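Local coordinates for protein 2-hydroxyisobutyryl-CoA synthetase (Aquincola tertiaricarbonis, PDB 6HDY) that belongs to the ANL superfamily of AMP-binding enzymes, pairing a large N-terminal region with a smaller C-terminal domain, at residues G201-L206 and A225-E230; V166-V171 and W179-G184; Q59-W62 and F67-R70. All coordinates share one frame; numbering follows the deposited sequence.

Overall arrangement
Contacts 1 and 2 belong to the alpha/beta layers around one parallel sheet and touch: Leu206 of contact 1 packs on Cys167 and Ala169 of contact 2, with centres about 16 Å apart. Contact 2 joins a strand to a helix, is buried, has no hydrogen bond between its segments and rests on methyl packing. Contact 1 joins two helices, is partly buried, and at one end its leucine packing gives way to a water and a sulfate. Both touch the second subunit. Contact 3, also partly buried, holds two other helices about 46 Å from contact 1 (centre to centre); its main polar feature is an arginine stacked on tryptophan and hydrogen-bonded to its carbonyl, beside apolar Ala61-Tyr68 packing.

Contact 1: G201-L206 and A225-E230; sequences GMSARL and AIHLAE. With SO4 (sulfate ion), chain F.
Leu206 and Leu228 both turn CG to the side opposite their own backbone nitrogen (chi1 -176° and -155°), which sends their branched ends into the seam between two helices. There CD2 of Leu206 meets CD2 of Leu228 at 3.8 Å, the side chains crossing at about a right angle. The second branch of Leu228 reaches back to the preceding turn of the other helix, its CD1 lying 3.8 Å from Ser203 O. Leu210 and Val207 extend this apolar surface.

Toward the start of helix 202-213 the chemistry changes. OG of Ser203 and NE2 of His227 are 4.2 Å apart and do not bond directly; one water spans them, 2.7 Å from Ser203 OG and 2.8 Å from His227 NE2. Ser203 OG is also hydrogen-bonded to Tyr224 OH, so this hydroxyl ties into the second helix by two routes. The water gives a further, weak bond to a sulfate, probably from the crystallisation liquor. At the N-cap position, the N-H of Gly201 donates to sulfate O3 (N to O3 2.8 Å) and O2 (3.2 Å), a site where the helix dipole would probably favour an anion.

The axes of 202-206 and 225-230 approach to 9.8 Å and cross steeply, at -71°. Their helices, 202-213 and 222-234, precede and follow strand 217-220, both on one side of the five-stranded parallel sheet, in the alpha/beta core of the AMP-binding region.

Contact 2: V166-V171 and W179-G184; sequences VCVAAV and WGALAG
Val168 reaches across from its strand to Ala181 and Leu182 of the helix, and its short side chain can be followed atom by atom. From CA, which is 6.4 Å from Leu182 CA, the bond to CB points toward the helix, and at CB the chain forks. CG1, set opposite the backbone N (chi1 -177°), meets the methyl of Ala181, with Val168 CG1 and Ala181 CB 4.1 Å apart. CG2 takes the other branch and lies against the helix backbone, 4.0 Å from Leu182 N and 4.1 Å from Leu182 CA. The methyl of Ala181 is also 4.2 Å from Val168 CG2, so it sits near both tips of the fork.

Tyr219 of the neighbouring strand 217-220 also touches both Val168 and Ala181. The strand itself is held by backbone hydrogen bonds, including those of Val168 with Phe193. Strand 165-168, helix 176-187 and strand 191-193 form a beta-alpha-beta unit, and the side chain of Ala181 lies about 8 Å from the bound (3S)-3-hydroxybutanoic acid.

No hydrogen bond or salt bridge crosses between the two segments: methyls and the backbone N and CA of Leu182 meet at van der Waals range, so the fit here depends on shape and burial rather than on directional bonds.

Contact 3: Q59-W62 and F67-R70; sequences QYAW and FYRR. With SO4 (sulfate ion), chain D.
Arg69 lies over one face of the Trp62 indole, its guanidinium plane inclined by 23° to the ring and the two side chains crossing at about a right angle. Two parts of the arginine share this face. Arg69 CD sits 3.4 Å from the centroid of the Trp62 six-membered ring, only 11° off the ring normal, as a CH-pi contact; Arg69 CZ stands 4.1 Å from the centroid of the Trp62 five-membered ring in a cation-pi contact. The chain is bent at chi2 (92°) and again at chi3, and this curl folds the guanidinium back to the Trp62 carbonyl.

That carbonyl is gripped side-on: Arg69 NE and Arg69 NH2 each donate to Trp62 O at 2.9 Å. The oxygen lies in the guanidinium plane, while both donors come from the same face of the carbonyl plane. Together, stack and paired bonds fix the rotation of the guanidinium.

Farther along, the methyl of Ala61 rests obliquely against the Tyr68 ring, with Ala61 CB 3.8 Å from Tyr68 CD2. The hydroxyl of Tyr68 bonds to Pro336 O and Ile338 N. Arg70 faces elsewhere: Arg70 NE donates to sulfate O3 at 2.8 Å and Arg70 NH2 to sulfate O1 at 3.0 Å; NH2 also forms a salt bridge with Asp112.

With its paired bonds to Trp62 O, Arg69 thus bridges an arginine-tryptophan cation-pi stack at the junction of two consecutive helices, 43-64 and 66-74.

Contact 1: G201-L206 and A225-E230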
loop_
_atom_site.group_PDB
_atom_site.type_symbol
_atom_site.label_atom_id
_atom_site.label_comp_id
_atom_site.label_asym_id
_atom_site.label_seq_id
_atom_site.Cartn_x
_atom_site.Cartn_y
_atom_site.Cartn_z
ATOM N N GLY A 201 8.533 12.276 1.680
ATOM C CA GLY A 201 9.845 11.685 1.466
ATOM C C GLY A 201 9.831 10.581 0.429
ATOM O O GLY A 201 10.889 10.166 -0.042
ATOM N N MET A 202 8.631 10.128 0.032
ATOM C CA MET A 202 8.491 9.033 -0.935
ATOM C C MET A 202 8.976 9.350 -2.341
ATOM O O MET A 202 9.642 8.508 -2.953
ATOM C CB MET A 202 7.053 8.516 -0.986
ATOM C CG MET A 202 6.728 7.519 0.087
ATOM S SD MET A 202 5.105 6.767 -0.226
ATOM C CE MET A 202 5.189 5.424 0.888
ATOM N N SER A 203 8.608 10.530 -2.870
ATOM C CA SER A 203 8.924 10.950 -4.238
ATOM C C SER A 203 10.416 11.114 -4.471
ATOM O O SER A 203 10.922 10.716 -5.527
ATOM C CB SER A 203 8.182 12.237 -4.580
ATOM O OG SER A 203 6.818 12.114 -4.213
ATOM N N ALA A 204 11.129 11.671 -3.474
ATOM C CA ALA A 204 12.581 11.848 -3.569
ATOM C C ALA A 204 13.246 10.477 -3.615
ATOM O O ALA A 204 14.162 10.278 -4.396
ATOM C CB ALA A 204 13.103 12.666 -2.389
ATOM N N ARG A 205 12.732 9.515 -2.841
ATOM C CA ARG A 205 13.272 8.159 -2.829
ATOM C C ARG A 205 12.905 7.375 -4.094
ATOM O O ARG A 205 13.746 6.656 -4.628
ATOM C CB ARG A 205 12.885 7.436 -1.545
ATOM C CG ARG A 205 13.742 7.893 -0.362
ATOM C CD ARG A 205 13.602 7.043 0.895
ATOM N NE ARG A 205 12.246 7.099 1.440
ATOM C CZ ARG A 205 11.287 6.240 1.120
ATOM N NH1 ARG A 205 10.071 6.373 1.637
ATOM N NH2 ARG A 205 11.531 5.247 0.273
ATOM N N LEU A 206 11.683 7.577 -4.610
ATOM C CA LEU A 206 11.191 6.929 -5.823
ATOM C C LEU A 206 12.040 7.212 -7.035
ATOM O O LEU A 206 12.336 6.290 -7.777
ATOM C CB LEU A 206 9.721 7.304 -6.116
ATOM C CG LEU A 206 9.041 6.600 -7.335
ATOM C CD1 LEU A 206 9.257 5.048 -7.305
ATOM C CD2 LEU A 206 7.539 6.892 -7.339
ATOM N N ALA A 225 2.802 11.849 -12.148
ATOM C CA ALA A 225 3.867 11.781 -13.147
ATOM C C ALA A 225 4.527 13.191 -13.369
ATOM O O ALA A 225 5.750 13.300 -13.368
ATOM C CB ALA A 225 3.303 11.250 -14.444
ATOM N N ILE A 226 3.717 14.259 -13.466
ATOM C CA ILE A 226 4.223 15.621 -13.618
ATOM C C ILE A 226 5.039 16.015 -12.383
ATOM O O ILE A 226 6.169 16.493 -12.538
ATOM C CB ILE A 226 3.112 16.667 -13.986
ATOM C CG1 ILE A 226 2.675 16.505 -15.458
ATOM C CG2 ILE A 226 3.592 18.128 -13.763
ATOM C CD1 ILE A 226 1.210 16.592 -15.651
ATOM N N HIS A 227 4.483 15.792 -11.166
ATOM C CA HIS A 227 5.156 16.147 -9.914
ATOM C C HIS A 227 6.490 15.425 -9.742
ATOM O O HIS A 227 7.480 16.037 -9.327
ATOM C CB HIS A 227 4.235 15.956 -8.703
ATOM C CG HIS A 227 4.917 16.137 -7.375
ATOM N ND1 HIS A 227 5.695 17.253 -7.104
ATOM C CD2 HIS A 227 4.908 15.334 -6.281
ATOM C CE1 HIS A 227 6.123 17.101 -5.862
ATOM N NE2 HIS A 227 5.690 15.959 -5.327
ATOM N N LEU A 228 6.517 14.136 -10.106
ATOM C CA LEU A 228 7.695 13.282 -10.040
ATOM C C LEU A 228 8.850 13.769 -10.941
ATOM O O LEU A 228 10.009 13.643 -10.534
ATOM C CB LEU A 228 7.292 11.821 -10.336
ATOM C CG LEU A 228 8.174 10.724 -9.771
ATOM C CD1 LEU A 228 8.259 10.807 -8.252
ATOM C CD2 LEU A 228 7.667 9.371 -10.210
ATOM N N ALA A 229 8.547 14.374 -12.121
ATOM C CA ALA A 229 9.586 14.922 -13.026
ATOM C C ALA A 229 10.270 16.154 -12.400
ATOM O O ALA A 229 11.483 16.339 -12.559
ATOM C CB ALA A 229 8.995 15.272 -14.382
ATOM N N GLU A 230 9.488 16.973 -11.648
ATOM C CA GLU A 230 9.996 18.158 -10.944
ATOM C C GLU A 230 10.857 17.666 -9.809
ATOM O O GLU A 230 11.924 18.221 -9.586
ATOM C CB GLU A 230 8.872 19.031 -10.378
ATOM C CG GLU A 230 7.928 19.618 -11.413
ATOM C CD GLU A 230 6.663 20.210 -10.825
ATOM O OE1 GLU A 230 6.073 21.097 -11.480
ATOM O OE2 GLU A 230 6.260 19.795 -9.713
HETATM S S SO4 F . 6.869 14.553 -0.545
HETATM O O1 SO4 F . 5.443 14.827 -0.402
HETATM O O2 SO4 F . 7.568 15.109 0.612
HETATM O O3 SO4 F . 7.068 13.100 -0.619
HETATM O O4 SO4 F . 7.365 15.172 -1.782
HETATM O O HOH W 1 5.197 14.056 -3.369
#

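Contact 2: V166-V171 and W179-G184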
loop_
_atom_site.group_PDB
_atom_site.type_symbol
_atom_site.label_atom_id
_atom_site.label_comp_id
_atom_site.label_asym_id
_atom_site.label_seq_id
_atom_site.Cartn_x
_atom_site.Cartn_y
_atom_site.Cartn_z
ATOM N N VAL A 166 7.168 -3.321 -13.375
ATOM C CA VAL A 166 6.028 -2.404 -13.361
ATOM C C VAL A 166 6.016 -1.645 -12.053
ATOM O O VAL A 166 5.799 -2.250 -11.002
ATOM C CB VAL A 166 4.677 -3.128 -13.612
ATOM C CG1 VAL A 166 3.506 -2.133 -13.590
ATOM C CG2 VAL A 166 4.703 -3.901 -14.925
ATOM N N CYS A 167 6.246 -0.324 -12.112
ATOM C CA CYS A 167 6.191 0.486 -10.914
ATOM C C CYS A 167 4.769 0.943 -10.658
ATOM O O CYS A 167 4.237 1.718 -11.451
ATOM C CB CYS A 167 7.146 1.671 -10.989
ATOM S SG CYS A 167 7.203 2.647 -9.466
ATOM N N VAL A 168 4.149 0.479 -9.548
ATOM C CA VAL A 168 2.796 0.918 -9.148
ATOM C C VAL A 168 2.982 2.000 -8.092
ATOM O O VAL A 168 3.296 1.717 -6.937
ATOM C CB VAL A 168 1.857 -0.251 -8.709
ATOM C CG1 VAL A 168 0.455 0.265 -8.390
ATOM C CG2 VAL A 168 1.779 -1.301 -9.812
ATOM N N ALA A 169 2.867 3.256 -8.526
ATOM C CA ALA A 169 3.097 4.414 -7.673
ATOM C C ALA A 169 1.832 5.244 -7.401
ATOM O O ALA A 169 1.748 6.422 -7.743
ATOM C CB ALA A 169 4.223 5.269 -8.255
ATOM N N ALA A 170 0.839 4.599 -6.799
ATOM C CA ALA A 170 -0.403 5.205 -6.305
ATOM C C ALA A 170 -0.567 4.622 -4.901
ATOM O O ALA A 170 0.007 3.563 -4.619
ATOM C CB ALA A 170 -1.584 4.849 -7.201
ATOM N N VAL A 171 -1.257 5.340 -4.006
ATOM C CA VAL A 171 -1.448 4.969 -2.608
ATOM C C VAL A 171 -2.144 3.595 -2.478
ATOM O O VAL A 171 -3.121 3.319 -3.165
ATOM C CB VAL A 171 -2.139 6.103 -1.766
ATOM C CG1 VAL A 171 -3.526 6.455 -2.305
ATOM C CG2 VAL A 171 -2.220 5.744 -0.280
ATOM N N TRP A 179 -4.285 -1.124 -6.233
ATOM C CA TRP A 179 -4.518 -2.579 -6.083
ATOM C C TRP A 179 -4.846 -3.216 -7.410
ATOM O O TRP A 179 -4.372 -4.308 -7.712
ATOM C CB TRP A 179 -5.631 -2.859 -5.034
ATOM C CG TRP A 179 -5.276 -2.341 -3.671
ATOM C CD1 TRP A 179 -5.683 -1.167 -3.115
ATOM C CD2 TRP A 179 -4.368 -2.941 -2.729
ATOM N NE1 TRP A 179 -5.110 -1.004 -1.877
ATOM C CE2 TRP A 179 -4.289 -2.074 -1.616
ATOM C CE3 TRP A 179 -3.594 -4.116 -2.730
ATOM C CZ2 TRP A 179 -3.482 -2.350 -0.498
ATOM C CZ3 TRP A 179 -2.780 -4.383 -1.629
ATOM C CH2 TRP A 179 -2.740 -3.515 -0.525
ATOM N N GLY A 180 -5.636 -2.524 -8.212
ATOM C CA GLY A 180 -6.006 -3.006 -9.541
ATOM C C GLY A 180 -4.844 -3.118 -10.503
ATOM O O GLY A 180 -4.756 -4.096 -11.241
ATOM N N ALA A 181 -3.926 -2.141 -10.488
ATOM C CA ALA A 181 -2.743 -2.195 -11.353
ATOM C C ALA A 181 -1.770 -3.266 -10.861
ATOM O O ALA A 181 -1.145 -3.963 -11.675
ATOM C CB ALA A 181 -2.055 -0.836 -11.420
ATOM N N LEU A 182 -1.646 -3.397 -9.529
ATOM C CA LEU A 182 -0.799 -4.422 -8.932
ATOM C C LEU A 182 -1.280 -5.854 -9.307
ATOM O O LEU A 182 -0.455 -6.700 -9.675
ATOM C CB LEU A 182 -0.756 -4.238 -7.405
ATOM C CG LEU A 182 -0.160 -5.380 -6.585
ATOM C CD1 LEU A 182 1.330 -5.548 -6.871
ATOM C CD2 LEU A 182 -0.420 -5.178 -5.128
ATOM N N ALA A 183 -2.612 -6.117 -9.185
ATOM C CA ALA A 183 -3.217 -7.426 -9.482
ATOM C C ALA A 183 -2.996 -7.822 -10.940
ATOM O O ALA A 183 -2.778 -8.992 -11.220
ATOM C CB ALA A 183 -4.702 -7.442 -9.130
ATOM N N GLY A 184 -3.045 -6.846 -11.844
ATOM C CA GLY A 184 -2.812 -7.035 -13.274
ATOM C C GLY A 184 -1.362 -7.351 -13.547
ATOM O O GLY A 184 -1.064 -8.277 -14.299
#

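Contact 3: Q59-W62 and F67-R70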
loop_
_atom_site.group_PDB
_atom_site.type_symbol
_atom_site.label_atom_id
_atom_site.label_comp_id
_atom_site.label_asym_id
_atom_site.label_seq_id
_atom_site.Cartn_x
_atom_site.Cartn_y
_atom_site.Cartn_z
ATOM N N GLN A 59 -30.296 -12.119 -13.671
ATOM C CA GLN A 59 -30.931 -13.256 -13.002
ATOM C C GLN A 59 -30.157 -13.514 -11.713
ATOM O O GLN A 59 -30.756 -13.736 -10.659
ATOM C CB GLN A 59 -30.897 -14.502 -13.898
ATOM C CG GLN A 59 -31.969 -14.515 -14.986
ATOM C CD GLN A 59 -31.610 -15.358 -16.197
ATOM O OE1 GLN A 59 -30.851 -16.335 -16.121
ATOM N NE2 GLN A 59 -32.189 -15.020 -17.345
ATOM N N TYR A 60 -28.817 -13.422 -11.790
ATOM C CA TYR A 60 -27.952 -13.615 -10.631
ATOM C C TYR A 60 -28.251 -12.558 -9.557
ATOM O O TYR A 60 -28.398 -12.919 -8.405
ATOM C CB TYR A 60 -26.462 -13.662 -11.042
ATOM C CG TYR A 60 -25.515 -13.675 -9.852
ATOM C CD1 TYR A 60 -25.214 -14.864 -9.184
ATOM C CD2 TYR A 60 -24.941 -12.495 -9.377
ATOM C CE1 TYR A 60 -24.345 -14.877 -8.095
ATOM C CE2 TYR A 60 -24.100 -12.498 -8.269
ATOM C CZ TYR A 60 -23.804 -13.690 -7.632
ATOM O OH TYR A 60 -22.999 -13.673 -6.520
ATOM N N ALA A 61 -28.393 -11.274 -9.946
ATOM C CA ALA A 61 -28.666 -10.167 -9.018
ATOM C C ALA A 61 -30.061 -10.264 -8.410
ATOM O O ALA A 61 -30.231 -10.026 -7.225
ATOM C CB ALA A 61 -28.477 -8.837 -9.719
ATOM N N TRP A 62 -31.058 -10.661 -9.212
ATOM C CA TRP A 62 -32.439 -10.866 -8.751
ATOM C C TRP A 62 -32.496 -11.926 -7.663
ATOM O O TRP A 62 -33.289 -11.816 -6.727
ATOM C CB TRP A 62 -33.290 -11.324 -9.928
ATOM C CG TRP A 62 -34.743 -11.520 -9.635
ATOM C CD1 TRP A 62 -35.373 -12.696 -9.341
ATOM C CD2 TRP A 62 -35.771 -10.530 -9.750
ATOM N NE1 TRP A 62 -36.732 -12.497 -9.245
ATOM C CE2 TRP A 62 -37.008 -11.181 -9.520
ATOM C CE3 TRP A 62 -35.767 -9.147 -10.018
ATOM C CZ2 TRP A 62 -38.232 -10.497 -9.551
ATOM C CZ3 TRP A 62 -36.977 -8.469 -10.038
ATOM C CH2 TRP A 62 -38.192 -9.139 -9.805
ATOM N N PHE A 67 -31.313 -5.483 -2.998
ATOM C CA PHE A 67 -31.156 -4.104 -3.460
ATOM C C PHE A 67 -31.672 -4.008 -4.883
ATOM O O PHE A 67 -32.460 -3.111 -5.172
ATOM C CB PHE A 67 -29.674 -3.658 -3.400
ATOM C CG PHE A 67 -29.376 -2.372 -4.138
ATOM C CD1 PHE A 67 -29.684 -1.141 -3.574
ATOM C CD2 PHE A 67 -28.825 -2.396 -5.414
ATOM C CE1 PHE A 67 -29.452 0.048 -4.277
ATOM C CE2 PHE A 67 -28.587 -1.208 -6.109
ATOM C CZ PHE A 67 -28.900 0.005 -5.532
ATOM N N TYR A 68 -31.206 -4.916 -5.776
ATOM C CA TYR A 68 -31.652 -4.977 -7.158
ATOM C C TYR A 68 -33.086 -5.470 -7.267
ATOM O O TYR A 68 -33.842 -4.899 -8.041
ATOM C CB TYR A 68 -30.711 -5.821 -8.020
ATOM C CG TYR A 68 -29.410 -5.112 -8.296
ATOM C CD1 TYR A 68 -29.370 -3.972 -9.098
ATOM C CD2 TYR A 68 -28.215 -5.570 -7.750
ATOM C CE1 TYR A 68 -28.179 -3.287 -9.319
ATOM C CE2 TYR A 68 -27.011 -4.906 -7.989
ATOM C CZ TYR A 68 -26.999 -3.769 -8.783
ATOM O OH TYR A 68 -25.825 -3.105 -9.019
ATOM N N ARG A 69 -33.480 -6.480 -6.478
ATOM C CA ARG A 69 -34.865 -6.990 -6.468
ATOM C C ARG A 69 -35.866 -5.853 -6.140
ATOM O O ARG A 69 -36.837 -5.686 -6.877
ATOM C CB ARG A 69 -35.016 -8.205 -5.521
ATOM C CG ARG A 69 -36.444 -8.736 -5.373
ATOM C CD ARG A 69 -36.828 -9.848 -6.347
ATOM N NE ARG A 69 -36.006 -11.043 -6.161
ATOM C CZ ARG A 69 -36.353 -12.109 -5.444
ATOM N NH1 ARG A 69 -37.556 -12.178 -4.879
ATOM N NH2 ARG A 69 -35.511 -13.121 -5.302
ATOM N N ARG A 70 -35.569 -5.027 -5.098
ATOM C CA ARG A 70 -36.392 -3.882 -4.675
ATOM C C ARG A 70 -36.407 -2.755 -5.698
ATOM O O ARG A 70 -37.478 -2.224 -6.001
ATOM C CB ARG A 70 -35.917 -3.322 -3.327
ATOM C CG ARG A 70 -36.538 -4.006 -2.116
ATOM C CD ARG A 70 -36.110 -3.326 -0.823
ATOM N NE ARG A 70 -34.653 -3.352 -0.635
ATOM C CZ ARG A 70 -33.997 -4.313 0.009
ATOM N NH1 ARG A 70 -34.657 -5.336 0.544
ATOM N NH2 ARG A 70 -32.678 -4.260 0.125
HETATM S S SO4 D . -31.728 -0.678 -0.056
HETATM O O1 SO4 D . -30.883 -1.887 0.097
HETATM O O2 SO4 D . -32.043 -0.090 1.255
HETATM O O3 SO4 D . -32.975 -1.068 -0.745
HETATM O O4 SO4 D . -31.062 0.365 -0.862
#